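Long-range contacts in serine-pyruvate aminotransferase (AgxT) (Sulfolobus solfataricus, PDB 3ZRP), which uses pyridoxal 5'-phosphate to transfer amino groups, probably catalysing serine-pyruvate and alanine-glyoxylate transamination: residues 304-309 with 334-339; 55-60 with 200-205; 104-109 with 117-122. All coordinates share one frame; numbering follows the deposited sequence.

Interaction 1 of 3, residues 304-309 with 334-339; sequences VILKVA and KYFRIG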
ATOM      1  N   VAL A 304      18.752  24.360  -1.605  1.00 28.61           N
ATOM      2  CA  VAL A 304      19.535  25.379  -2.308  1.00 30.19           C
ATOM      3  C   VAL A 304      18.775  26.685  -2.203  1.00 31.96           C
ATOM      4  O   VAL A 304      17.723  26.838  -2.801  1.00 34.64           O
ATOM      5  CB  VAL A 304      19.806  24.997  -3.811  1.00 31.62           C
ATOM      6  CG1 VAL A 304      20.708  26.014  -4.492  1.00 32.01           C
ATOM      7  CG2 VAL A 304      20.449  23.585  -3.929  1.00 32.03           C
ATOM      8  N   ILE A 305      19.298  27.609  -1.393  1.00 34.36           N
ATOM      9  CA  ILE A 305      18.661  28.906  -1.196  1.00 35.79           C
ATOM     10  C   ILE A 305      18.818  29.789  -2.451  1.00 36.86           C
ATOM     11  O   ILE A 305      19.914  29.886  -3.017  1.00 36.66           O
ATOM     12  CB  ILE A 305      19.207  29.631   0.067  1.00 34.38           C
ATOM     13  CG1 ILE A 305      18.819  28.851   1.338  1.00 34.39           C
ATOM     14  CG2 ILE A 305      18.648  31.059   0.159  1.00 34.14           C
ATOM     15  CD1 ILE A 305      19.743  29.081   2.521  1.00 35.62           C
ATOM     16  N   LEU A 306      17.704  30.383  -2.871  1.00 37.17           N
ATOM     17  CA  LEU A 306      17.658  31.364  -3.960  1.00 41.99           C
ATOM     18  C   LEU A 306      17.380  32.768  -3.427  1.00 43.62           C
ATOM     19  O   LEU A 306      16.339  33.016  -2.810  1.00 47.42           O
ATOM     20  CB  LEU A 306      16.590  30.985  -4.990  1.00 37.34           C
ATOM     21  CG  LEU A 306      16.873  29.728  -5.818  1.00 36.76           C
ATOM     22  CD1 LEU A 306      15.663  29.346  -6.653  1.00 41.18           C
ATOM     23  CD2 LEU A 306      18.112  29.911  -6.690  1.00 39.99           C
ATOM     24  N   LYS A 307      18.309  33.685  -3.692  1.00 44.06           N
ATOM     25  CA  LYS A 307      18.231  35.062  -3.199  1.00 43.50           C
ATOM     26  C   LYS A 307      17.372  35.964  -4.086  1.00 42.83           C
ATOM     27  O   LYS A 307      16.782  36.930  -3.606  1.00 47.79           O
ATOM     28  CB  LYS A 307      19.644  35.645  -3.052  1.00 49.82           C
ATOM     29  CG  LYS A 307      20.536  34.880  -2.069  1.00 49.80           C
ATOM     30  CD  LYS A 307      20.307  35.357  -0.638  1.00 59.63           C
ATOM     31  CE  LYS A 307      20.468  34.234   0.385  1.00 62.07           C
ATOM     32  NZ  LYS A 307      21.735  33.459   0.266  1.00 50.80           N
ATOM     33  N   VAL A 308      17.305  35.651  -5.377  1.00 40.08           N
ATOM     34  CA  VAL A 308      16.572  36.479  -6.330  1.00 38.69           C
ATOM     35  C   VAL A 308      15.530  35.693  -7.118  1.00 41.78           C
ATOM     36  O   VAL A 308      14.352  36.058  -7.130  1.00 40.69           O
ATOM     37  CB  VAL A 308      17.560  37.229  -7.304  1.00 39.91           C
ATOM     38  CG1 VAL A 308      16.796  37.983  -8.374  1.00 39.61           C
ATOM     39  CG2 VAL A 308      18.459  38.184  -6.527  1.00 39.03           C
ATOM     40  N   ALA A 309      15.969  34.627  -7.795  1.00 44.27           N
ATOM     41  CA  ALA A 309      15.104  33.837  -8.678  1.00 44.30           C
ATOM     42  C   ALA A 309      13.965  33.126  -7.934  1.00 46.77           C
ATOM     43  O   ALA A 309      14.102  32.776  -6.754  1.00 44.93           O
ATOM     44  CB  ALA A 309      15.937  32.824  -9.451  1.00 43.68           C
ATOM     45  N   LYS A 334      13.543  30.335   1.145  1.00 41.85           N
ATOM     46  CA  LYS A 334      13.163  30.366  -0.267  1.00 44.39           C
ATOM     47  C   LYS A 334      14.208  29.516  -0.988  1.00 38.42           C
ATOM     48  O   LYS A 334      15.386  29.888  -1.064  1.00 36.55           O
ATOM     49  CB  LYS A 334      13.133  31.803  -0.806  1.00 50.12           C
ATOM     50  CG  LYS A 334      12.515  31.951  -2.182  1.00 56.06           C
ATOM     51  CD  LYS A 334      12.449  33.420  -2.581  1.00 64.05           C
ATOM     52  CE  LYS A 334      12.269  33.599  -4.084  1.00 60.54           C
ATOM     53  NZ  LYS A 334      12.912  34.850  -4.588  1.00 63.08           N
ATOM     54  N   TYR A 335      13.785  28.353  -1.481  1.00 38.88           N
ATOM     55  CA  TYR A 335      14.732  27.345  -1.951  1.00 34.20           C
ATOM     56  C   TYR A 335      14.119  26.274  -2.844  1.00 34.54           C
ATOM     57  O   TYR A 335      12.891  26.166  -2.960  1.00 35.16           O
ATOM     58  CB  TYR A 335      15.448  26.690  -0.746  1.00 34.17           C
ATOM     59  CG  TYR A 335      14.602  25.718   0.087  1.00 32.22           C
ATOM     60  CD1 TYR A 335      13.461  26.143   0.750  1.00 31.59           C
ATOM     61  CD2 TYR A 335      14.983  24.368   0.220  1.00 33.55           C
ATOM     62  CE1 TYR A 335      12.691  25.257   1.536  1.00 33.65           C
ATOM     63  CE2 TYR A 335      14.238  23.474   1.006  1.00 33.60           C
ATOM     64  CZ  TYR A 335      13.093  23.928   1.656  1.00 35.96           C
ATOM     65  OH  TYR A 335      12.340  23.054   2.399  1.00 42.00           O
ATOM     66  N   PHE A 336      14.990  25.492  -3.483  1.00 34.16           N
ATOM     67  CA  PHE A 336      14.595  24.231  -4.107  1.00 31.86           C
ATOM     68  C   PHE A 336      15.506  23.140  -3.567  1.00 32.97           C
ATOM     69  O   PHE A 336      16.514  23.422  -2.934  1.00 36.55           O
ATOM     70  CB  PHE A 336      14.610  24.312  -5.659  1.00 32.03           C
ATOM     71  CG  PHE A 336      15.991  24.403  -6.262  1.00 34.04           C
ATOM     72  CD1 PHE A 336      16.635  25.632  -6.382  1.00 34.80           C
ATOM     73  CD2 PHE A 336      16.651  23.258  -6.709  1.00 32.33           C
ATOM     74  CE1 PHE A 336      17.919  25.732  -6.930  1.00 32.25           C
ATOM     75  CE2 PHE A 336      17.942  23.344  -7.261  1.00 35.68           C
ATOM     76  CZ  PHE A 336      18.574  24.590  -7.372  1.00 36.68           C
ATOM     77  N   ARG A 337      15.149  21.886  -3.793  1.00 31.79           N
ATOM     78  CA  ARG A 337      15.942  20.782  -3.287  1.00 31.92           C
ATOM     79  C   ARG A 337      16.495  19.906  -4.387  1.00 32.20           C
ATOM     80  O   ARG A 337      15.827  19.642  -5.393  1.00 37.16           O
ATOM     81  CB  ARG A 337      15.105  19.920  -2.351  1.00 33.50           C
ATOM     82  CG  ARG A 337      14.786  20.596  -1.024  1.00 36.29           C
ATOM     83  CD  ARG A 337      13.859  19.693  -0.203  1.00 33.22           C
ATOM     84  NE  ARG A 337      12.517  19.657  -0.783  1.00 31.44           N
ATOM     85  CZ  ARG A 337      11.574  18.769  -0.473  1.00 37.14           C
ATOM     86  NH1 ARG A 337      11.809  17.810   0.415  1.00 30.33           N
ATOM     87  NH2 ARG A 337      10.364  18.846  -1.029  1.00 31.51           N
ATOM     88  N   ILE A 338      17.712  19.422  -4.162  1.00 33.72           N
ATOM     89  CA  ILE A 338      18.315  18.422  -5.013  1.00 31.62           C
ATOM     90  C   ILE A 338      18.265  17.089  -4.293  1.00 33.26           C
ATOM     91  O   ILE A 338      18.796  16.951  -3.202  1.00 38.18           O
ATOM     92  CB  ILE A 338      19.800  18.764  -5.362  1.00 29.36           C
ATOM     93  CG1 ILE A 338      19.938  20.192  -5.902  1.00 31.08           C
ATOM     94  CG2 ILE A 338      20.359  17.757  -6.376  1.00 31.50           C
ATOM     95  CD1 ILE A 338      21.412  20.655  -5.997  1.00 32.13           C
ATOM     96  N   GLY A 339      17.630  16.101  -4.910  1.00 30.02           N
ATOM     97  CA  GLY A 339      17.662  14.750  -4.414  1.00 25.94           C
ATOM     98  C   GLY A 339      18.769  14.011  -5.107  1.00 30.48           C
ATOM     99  O   GLY A 339      18.791  13.971  -6.341  1.00 33.57           O
TER
HETATM  100  O   HOH W   1      14.186  36.757  -3.191  1.00 59.13           O
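Val304 and Phe336 form an antiparallel hydrogen-bonded pair, Val304 N to Phe336 O at 2.8 Å and Phe336 N back to Val304 O, and the adjoining Ile305 and Tyr335 are a non-hydrogen-bonded pair with CA atoms 4.3 Å apart. Just past the end of strand 301-305, Leu306 N still bonds to Lys334 O. On one face of the sheet the side chains of Val304 and Phe336 lie side by side, pointing the same way. Val304 CB stands 3.7 Å above the plane of the Phe336 ring, displaced toward the rim, in a CH-pi contact 22° off the ring normal. Val304 CG1, anti to the backbone N (chi1 -176°), lies against Phe336 CE1, whereas CG2 meets Ile338 CD1 at 3.7 Å. Leu306 CD1 comes to the ring edge instead, 3.8 Å from Phe336 CD1. These strands belong to the three-stranded antiparallel sheet of the C-terminal small domain of fold-type I aminotransferases, with 335-339 in the middle. Helices 311-319 and 346-363 touch Phe336 through Val314 and Ile356, and helix 264-284 touches Val304 through Leu282. An alanine in place of Phe336 would probably open a gap between Val304, Leu306, Val314 and Ile356. Tyr335 starts on the other face, with Ile305, and its ring leads away from 304-309 to a hydroxyl hydrogen-bonded to Ser139 O, next in sequence to the cofactor-binding Thr138. Lys334 stays extended until chi4 (-149°), which brings NZ within 3.2 Å of both Val308 O and Ala309 O, two weak bonds; a water links the same NZ to Lys307 O.

Interaction 2 of 3, residues 55-60 with 200-205; sequences QPLIIP and LLLSPK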
ATOM      1  N   GLN A  55      14.234  -8.428  13.761  1.00 31.58           N
ATOM      2  CA  GLN A  55      13.137  -8.907  12.930  1.00 29.18           C
ATOM      3  C   GLN A  55      12.726  -7.876  11.859  1.00 30.64           C
ATOM      4  O   GLN A  55      12.231  -6.802  12.198  1.00 25.67           O
ATOM      5  CB  GLN A  55      11.924  -9.253  13.799  1.00 32.45           C
ATOM      6  CG  GLN A  55      10.680  -9.687  13.012  1.00 35.41           C
ATOM      7  CD  GLN A  55      10.899 -10.981  12.245  1.00 36.83           C
ATOM      8  OE1 GLN A  55      11.015 -12.040  12.837  1.00 43.72           O
ATOM      9  NE2 GLN A  55      10.933 -10.894  10.920  1.00 36.34           N
ATOM     10  N   PRO A  56      12.927  -8.207  10.573  1.00 29.26           N
ATOM     11  CA  PRO A  56      12.435  -7.300   9.511  1.00 27.30           C
ATOM     12  C   PRO A  56      10.936  -7.497   9.235  1.00 24.10           C
ATOM     13  O   PRO A  56      10.410  -8.603   9.374  1.00 27.20           O
ATOM     14  CB  PRO A  56      13.261  -7.717   8.295  1.00 24.61           C
ATOM     15  CG  PRO A  56      13.515  -9.230   8.558  1.00 31.28           C
ATOM     16  CD  PRO A  56      13.728  -9.321  10.031  1.00 27.41           C
ATOM     17  N   LEU A  57      10.240  -6.416   8.846  1.00 26.23           N
ATOM     18  CA  LEU A  57       8.873  -6.532   8.338  1.00 24.24           C
ATOM     19  C   LEU A  57       8.712  -5.604   7.131  1.00 26.21           C
ATOM     20  O   LEU A  57       9.269  -4.494   7.105  1.00 23.33           O
ATOM     21  CB  LEU A  57       7.815  -6.158   9.395  1.00 27.17           C
ATOM     22  CG  LEU A  57       7.687  -6.987  10.680  1.00 24.82           C
ATOM     23  CD1 LEU A  57       8.449  -6.310  11.804  1.00 28.20           C
ATOM     24  CD2 LEU A  57       6.246  -7.256  11.097  1.00 24.68           C
ATOM     25  N   ILE A  58       7.973  -6.073   6.137  1.00 23.19           N
ATOM     26  CA  ILE A  58       7.666  -5.279   4.958  1.00 26.39           C
ATOM     27  C   ILE A  58       6.136  -5.161   4.900  1.00 29.25           C
ATOM     28  O   ILE A  58       5.428  -6.160   4.906  1.00 28.54           O
ATOM     29  CB  ILE A  58       8.291  -5.930   3.711  1.00 27.45           C
ATOM     30  CG1 ILE A  58       9.827  -5.890   3.836  1.00 25.18           C
ATOM     31  CG2 ILE A  58       7.789  -5.279   2.413  1.00 29.36           C
ATOM     32  CD1 ILE A  58      10.565  -6.760   2.782  1.00 28.22           C
ATOM     33  N   ILE A  59       5.617  -3.935   4.901  1.00 22.72           N
ATOM     34  CA  ILE A  59       4.151  -3.751   4.992  1.00 22.42           C
ATOM     35  C   ILE A  59       3.712  -2.862   3.848  1.00 22.95           C
ATOM     36  O   ILE A  59       4.548  -2.186   3.260  1.00 22.81           O
ATOM     37  CB  ILE A  59       3.710  -3.157   6.369  1.00 19.98           C
ATOM     38  CG1 ILE A  59       4.319  -1.758   6.596  1.00 19.58           C
ATOM     39  CG2 ILE A  59       4.161  -4.100   7.557  1.00 23.02           C
ATOM     40  CD1 ILE A  59       3.713  -0.980   7.811  1.00 22.78           C
ATOM     41  N   PRO A  60       2.398  -2.887   3.506  1.00 20.17           N
ATOM     42  CA  PRO A  60       1.971  -1.940   2.463  1.00 22.71           C
ATOM     43  C   PRO A  60       2.026  -0.486   2.893  1.00 20.24           C
ATOM     44  O   PRO A  60       1.896  -0.166   4.079  1.00 18.88           O
ATOM     45  CB  PRO A  60       0.511  -2.353   2.173  1.00 21.44           C
ATOM     46  CG  PRO A  60       0.381  -3.755   2.773  1.00 23.23           C
ATOM     47  CD  PRO A  60       1.282  -3.713   3.976  1.00 19.54           C
ATOM     48  N   LEU A 200      10.481  -2.110   8.041  1.00 24.38           N
ATOM     49  CA  LEU A 200      10.818  -1.900   9.453  1.00 22.53           C
ATOM     50  C   LEU A 200      11.769  -2.979   9.922  1.00 27.20           C
ATOM     51  O   LEU A 200      11.671  -4.083   9.461  1.00 25.73           O
ATOM     52  CB  LEU A 200       9.544  -1.912  10.336  1.00 24.76           C
ATOM     53  CG  LEU A 200       8.485  -0.827   9.986  1.00 23.30           C
ATOM     54  CD1 LEU A 200       7.317  -1.439   9.136  1.00 23.81           C
ATOM     55  CD2 LEU A 200       7.947  -0.148  11.206  1.00 22.96           C
ATOM     56  N   LEU A 201      12.675  -2.616  10.812  1.00 22.24           N
ATOM     57  CA  LEU A 201      13.571  -3.595  11.496  1.00 24.83           C
ATOM     58  C   LEU A 201      13.414  -3.399  12.995  1.00 22.63           C
ATOM     59  O   LEU A 201      13.630  -2.308  13.510  1.00 26.40           O
ATOM     60  CB  LEU A 201      15.013  -3.384  11.062  1.00 23.03           C
ATOM     61  CG  LEU A 201      15.994  -4.435  11.647  1.00 26.85           C
ATOM     62  CD1 LEU A 201      15.830  -5.749  10.892  1.00 28.21           C
ATOM     63  CD2 LEU A 201      17.412  -3.940  11.564  1.00 31.23           C
ATOM     64  N   LEU A 202      13.062  -4.480  13.689  1.00 27.07           N
ATOM     65  CA  LEU A 202      12.702  -4.423  15.091  1.00 24.28           C
ATOM     66  C   LEU A 202      13.734  -5.161  15.945  1.00 26.51           C
ATOM     67  O   LEU A 202      14.197  -6.247  15.581  1.00 27.88           O
ATOM     68  CB  LEU A 202      11.325  -5.033  15.328  1.00 25.32           C
ATOM     69  CG  LEU A 202      10.104  -4.086  15.326  1.00 28.25           C
ATOM     70  CD1 LEU A 202       9.964  -3.437  13.994  1.00 27.12           C
ATOM     71  CD2 LEU A 202       8.838  -4.827  15.676  1.00 28.71           C
ATOM     72  N   SER A 203      14.079  -4.547  17.064  1.00 28.21           N
ATOM     73  CA  SER A 203      14.963  -5.159  18.051  1.00 28.85           C
ATOM     74  C   SER A 203      14.247  -6.295  18.784  1.00 30.56           C
ATOM     75  O   SER A 203      12.999  -6.376  18.772  1.00 28.09           O
ATOM     76  CB  SER A 203      15.404  -4.108  19.056  1.00 26.46           C
ATOM     77  OG  SER A 203      14.315  -3.752  19.879  1.00 28.83           O
ATOM     78  N   PRO A 204      15.024  -7.175  19.451  1.00 29.17           N
ATOM     79  CA  PRO A 204      14.393  -8.154  20.339  1.00 29.93           C
ATOM     80  C   PRO A 204      13.399  -7.535  21.335  1.00 27.88           C
ATOM     81  O   PRO A 204      12.330  -8.105  21.566  1.00 31.41           O
ATOM     82  CB  PRO A 204      15.603  -8.773  21.075  1.00 31.90           C
ATOM     83  CG  PRO A 204      16.685  -8.741  20.043  1.00 30.41           C
ATOM     84  CD  PRO A 204      16.480  -7.422  19.298  1.00 31.66           C
ATOM     85  N   LYS A 205      13.739  -6.391  21.922  1.00 27.23           N
ATOM     86  CA  LYS A 205      12.879  -5.768  22.910  1.00 27.80           C
ATOM     87  C   LYS A 205      11.529  -5.370  22.258  1.00 31.51           C
ATOM     88  O   LYS A 205      10.457  -5.602  22.823  1.00 28.58           O
ATOM     89  CB  LYS A 205      13.548  -4.523  23.506  1.00 32.37           C
ATOM     90  CG  LYS A 205      12.752  -3.916  24.647  1.00 32.05           C
ATOM     91  CD  LYS A 205      13.408  -2.659  25.167  1.00 34.38           C
ATOM     92  CE  LYS A 205      12.874  -2.302  26.543  1.00 35.97           C
ATOM     93  NZ  LYS A 205      13.721  -1.213  27.112  1.00 40.18           N
TER
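Gln55 and Leu202, and two residues further on Leu57 and Leu200, are antiparallel hydrogen-bonded pairs; the strand axes approach to 4.6 Å at 155° between their directions. Each pair exchanges two backbone bonds, with Gln55 N to Leu202 O and Leu57 N to Leu200 O both 2.8 Å long. Pro56, which has no N-H, sits opposite Leu201 at the intervening non-hydrogen-bonded position, where no bond to the partner strand is required of it.

The Leu200 side chain can be followed outward. Its CB lies 4.1 Å from Leu57 O; CG, anti to the carbonyl carbon (chi1 -60°), carries the chain on toward Ile59; and the branch CD1 touches both CG1 and CD1 of that isoleucine, the CD1 to CD1 distance being 3.9 Å. Ala66 and Ser69 of helix 63-69 also pack on Leu200. On the same face Leu57 CD1 meets Leu202 CD1 at 3.9 Å, methyl against methyl. The reverse face carries Pro56 and Leu201, whose CD1 rests 3.8 Å from Pro56 N, beneath helix 31-48.

The pairing joins a strand that is outermost within this chain in the large-domain sheet to 197-202, the strand that runs antiparallel to both its neighbours, in the mixed sheet of fold-type I enzymes. Strand 55-60 leads directly to Gly63 and Thr64, which bind the cofactor.

Gln55 NE2, with its partner in the amide plane, gives a 2.8 Å bond to Pro56 O, a carbonyl not used in pairing with 200-202. The contact therefore combines four backbone hydrogen bonds with aliphatic side-chain contacts: directional bonding between the strands comes from the backbone, and the side chains meet across it through carbon.

Interaction 3 of 3, residues 104-109 with 117-122; sequences KVLRPS and GEVEEE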
ATOM      1  N   LYS A 104       5.618  15.106  23.555  1.00 29.22           N
ATOM      2  CA  LYS A 104       6.405  16.328  23.624  1.00 31.88           C
ATOM      3  C   LYS A 104       7.356  16.368  22.425  1.00 31.27           C
ATOM      4  O   LYS A 104       7.966  15.350  22.098  1.00 31.42           O
ATOM      5  CB  LYS A 104       7.207  16.394  24.929  1.00 35.22           C
ATOM      6  CG  LYS A 104       8.047  17.676  25.056  1.00 38.26           C
ATOM      7  CD  LYS A 104       8.386  18.004  26.496  1.00 46.16           C
ATOM      8  CE  LYS A 104       9.401  19.144  26.580  1.00 46.22           C
ATOM      9  NZ  LYS A 104       8.752  20.432  26.199  1.00 48.01           N
ATOM     10  N   VAL A 105       7.477  17.536  21.797  1.00 31.21           N
ATOM     11  CA  VAL A 105       8.370  17.713  20.643  1.00 28.88           C
ATOM     12  C   VAL A 105       9.505  18.714  20.939  1.00 30.86           C
ATOM     13  O   VAL A 105       9.253  19.805  21.428  1.00 30.26           O
ATOM     14  CB  VAL A 105       7.597  18.177  19.364  1.00 28.67           C
ATOM     15  CG1 VAL A 105       8.503  18.099  18.137  1.00 28.40           C
ATOM     16  CG2 VAL A 105       6.327  17.339  19.128  1.00 30.58           C
ATOM     17  N   LEU A 106      10.753  18.309  20.688  1.00 29.41           N
ATOM     18  CA  LEU A 106      11.897  19.239  20.672  1.00 28.40           C
ATOM     19  C   LEU A 106      12.165  19.681  19.225  1.00 28.92           C
ATOM     20  O   LEU A 106      12.238  18.835  18.323  1.00 28.24           O
ATOM     21  CB  LEU A 106      13.160  18.561  21.222  1.00 28.31           C
ATOM     22  CG  LEU A 106      13.155  18.065  22.675  1.00 32.34           C
ATOM     23  CD1 LEU A 106      14.452  17.300  22.981  1.00 31.22           C
ATOM     24  CD2 LEU A 106      12.957  19.256  23.628  1.00 33.35           C
ATOM     25  N   ARG A 107      12.293  20.991  19.002  1.00 28.05           N
ATOM     26  CA  ARG A 107      12.659  21.505  17.674  1.00 24.85           C
ATOM     27  C   ARG A 107      13.857  22.463  17.755  1.00 31.17           C
ATOM     28  O   ARG A 107      14.029  23.135  18.799  1.00 30.81           O
ATOM     29  CB  ARG A 107      11.460  22.271  17.087  1.00 21.37           C
ATOM     30  CG  ARG A 107      10.262  21.389  16.779  1.00 23.66           C
ATOM     31  CD  ARG A 107       9.135  22.188  16.150  1.00 27.70           C
ATOM     32  NE  ARG A 107       8.047  21.291  15.760  1.00 29.46           N
ATOM     33  CZ  ARG A 107       7.030  20.943  16.543  1.00 33.15           C
ATOM     34  NH1 ARG A 107       6.932  21.405  17.796  1.00 29.54           N
ATOM     35  NH2 ARG A 107       6.093  20.127  16.063  1.00 31.33           N
ATOM     36  N   PRO A 108      14.664  22.569  16.663  1.00 30.90           N
ATOM     37  CA  PRO A 108      15.759  23.567  16.601  1.00 30.48           C
ATOM     38  C   PRO A 108      15.359  24.805  15.806  1.00 32.43           C
ATOM     39  O   PRO A 108      14.198  24.894  15.388  1.00 33.70           O
ATOM     40  CB  PRO A 108      16.853  22.806  15.853  1.00 32.69           C
ATOM     41  CG  PRO A 108      16.057  21.928  14.839  1.00 30.49           C
ATOM     42  CD  PRO A 108      14.677  21.678  15.472  1.00 29.49           C
ATOM     43  N   SER A 109      16.286  25.761  15.618  1.00 35.25           N
ATOM     44  CA  SER A 109      16.053  26.904  14.725  0.50 35.19           C
ATOM     45  C   SER A 109      15.912  26.379  13.299  1.00 34.57           C
ATOM     46  O   SER A 109      16.417  25.304  13.009  1.00 34.44           O
ATOM     47  CB  SER A 109      17.216  27.905  14.806  0.50 36.05           C
ATOM     48  OG  SER A 109      17.585  28.120  16.155  0.50 33.58           O
ATOM     49  N   GLY A 117      23.053  16.587  23.295  1.00 33.65           N
ATOM     50  CA  GLY A 117      22.965  17.099  24.678  1.00 34.79           C
ATOM     51  C   GLY A 117      21.596  17.626  25.058  1.00 37.05           C
ATOM     52  O   GLY A 117      21.171  17.493  26.211  1.00 40.34           O
ATOM     53  N   GLU A 118      20.904  18.220  24.093  1.00 35.27           N
ATOM     54  CA  GLU A 118      19.568  18.759  24.323  0.60 36.21           C
ATOM     55  C   GLU A 118      18.529  17.634  24.483  1.00 35.64           C
ATOM     56  O   GLU A 118      17.580  17.769  25.275  1.00 37.52           O
ATOM     57  CB  GLU A 118      19.185  19.746  23.215  0.60 36.79           C
ATOM     58  CG  GLU A 118      20.233  20.853  23.037  0.60 38.04           C
ATOM     59  CD  GLU A 118      20.081  21.671  21.763  0.60 36.49           C
ATOM     60  OE1 GLU A 118      19.550  21.167  20.748  0.60 28.47           O
ATOM     61  OE2 GLU A 118      20.518  22.837  21.784  0.60 39.55           O
ATOM     62  N   VAL A 119      18.712  16.532  23.743  1.00 32.94           N
ATOM     63  CA  VAL A 119      17.846  15.345  23.910  1.00 30.53           C
ATOM     64  C   VAL A 119      18.142  14.673  25.251  1.00 33.97           C
ATOM     65  O   VAL A 119      17.212  14.256  25.981  1.00 31.89           O
ATOM     66  CB  VAL A 119      17.945  14.295  22.746  1.00 32.53           C
ATOM     67  CG1 VAL A 119      16.836  13.221  22.891  1.00 33.19           C
ATOM     68  CG2 VAL A 119      17.859  14.966  21.357  1.00 32.86           C
ATOM     69  N   GLU A 120      19.434  14.551  25.568  1.00 31.89           N
ATOM     70  CA  GLU A 120      19.872  13.977  26.843  1.00 35.09           C
ATOM     71  C   GLU A 120      19.253  14.695  28.046  1.00 35.81           C
ATOM     72  O   GLU A 120      18.751  14.046  28.953  1.00 32.58           O
ATOM     73  CB  GLU A 120      21.402  14.024  26.950  1.00 36.21           C
ATOM     74  CG  GLU A 120      21.957  13.385  28.218  1.00 40.11           C
ATOM     75  CD  GLU A 120      23.449  13.627  28.388  1.00 45.72           C
ATOM     76  OE1 GLU A 120      23.950  14.669  27.924  1.00 47.50           O
ATOM     77  OE2 GLU A 120      24.110  12.790  29.029  1.00 46.47           O
ATOM     78  N   GLU A 121      19.283  16.025  28.024  1.00 33.80           N
ATOM     79  CA  GLU A 121      18.728  16.858  29.089  1.00 41.18           C
ATOM     80  C   GLU A 121      17.241  16.548  29.320  1.00 37.88           C
ATOM     81  O   GLU A 121      16.770  16.445  30.473  1.00 34.76           O
ATOM     82  CB  GLU A 121      18.905  18.341  28.741  1.00 42.62           C
ATOM     83  CG  GLU A 121      18.482  19.307  29.836  1.00 55.38           C
ATOM     84  CD  GLU A 121      18.405  20.757  29.372  1.00 66.90           C
ATOM     85  OE1 GLU A 121      18.767  21.068  28.213  1.00 71.74           O
ATOM     86  OE2 GLU A 121      17.963  21.603  30.176  1.00 69.36           O
ATOM     87  N   GLU A 122      16.508  16.392  28.222  1.00 36.35           N
ATOM     88  CA  GLU A 122      15.073  16.154  28.295  1.00 35.40           C
ATOM     89  C   GLU A 122      14.761  14.772  28.847  1.00 31.86           C
ATOM     90  O   GLU A 122      13.913  14.639  29.752  1.00 33.09           O
ATOM     91  CB  GLU A 122      14.402  16.387  26.929  1.00 36.01           C
ATOM     92  CG  GLU A 122      12.882  16.212  26.939  1.00 32.89           C
ATOM     93  CD  GLU A 122      12.181  17.167  27.913  1.00 39.28           C
ATOM     94  OE1 GLU A 122      12.656  18.302  28.121  1.00 37.83           O
ATOM     95  OE2 GLU A 122      11.136  16.784  28.467  1.00 32.47           O
TER
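A beta-alpha step of the large domain brings Leu106, the last residue of strand 102-106, against Val119 and Glu122 of helix 116-125. The helix then leads into strand 128-134, which lies parallel to 102-106 with 79-83 between them, so the unit is a beta-alpha-beta crossover. Strand and helix axes are 10.6 Å apart at closest, running in nearly opposite senses at 155°, a separation that side chains must span.

One methyl does most of this. Leu106 CG is anti to the carbonyl carbon (chi1 -62°), and its CD1 ends on the helix surface, 4.0 Å from Val119 CA and 4.1 Å from Glu122 CB. The leucine thus packs largely against helix backbone and the root of a glutamate, with the Val119 methyl CG2 further off at 4.4 Å.

At the outer margin it is the aliphatic part of Lys104 that meets the carboxylate of Glu122: Lys104 CE is 3.5 Å from Glu122 OE2. Because chi4 (72°) turns Lys104 NZ aside from the extended chain, its distance to Glu122 OE1 is 4.8 Å, too long for a salt bridge, although the opposite charges probably still attract. Glu122 OE2 has its own hydrogen-bonding partner in Tyr128 OH, at the start of the following strand.

Inward, Leu81 of strand 79-83 touches Leu106, Val119 and Glu122 alike. Val119 also packs on Val149 and Ile153 of helix 146-153, so helix 116-125 contacts strands 79-83 and 102-106 as well as helix 146-153.

In the fold
Interactions 2 and 3 reach the same seven-stranded sheet from its two ends: 55-60 and 102-106 are its outermost strands within the chain, and the two contact centres lie 27 Å apart. Interaction 1 belongs to the separate three-stranded sheet, its centre 36 Å from that of interaction 2 and across the chain's centre from it. Both strand pairings are buried and held by backbone hydrogen bonds, but the side-chain contacts across interaction 2 are aliphatic, whereas interaction 1 adds an aromatic ring and ends in an exposed lysine. Interaction 3 is a surface contact between strand and helix, relying on one leucine methyl and a loose lysine-glutamate approach.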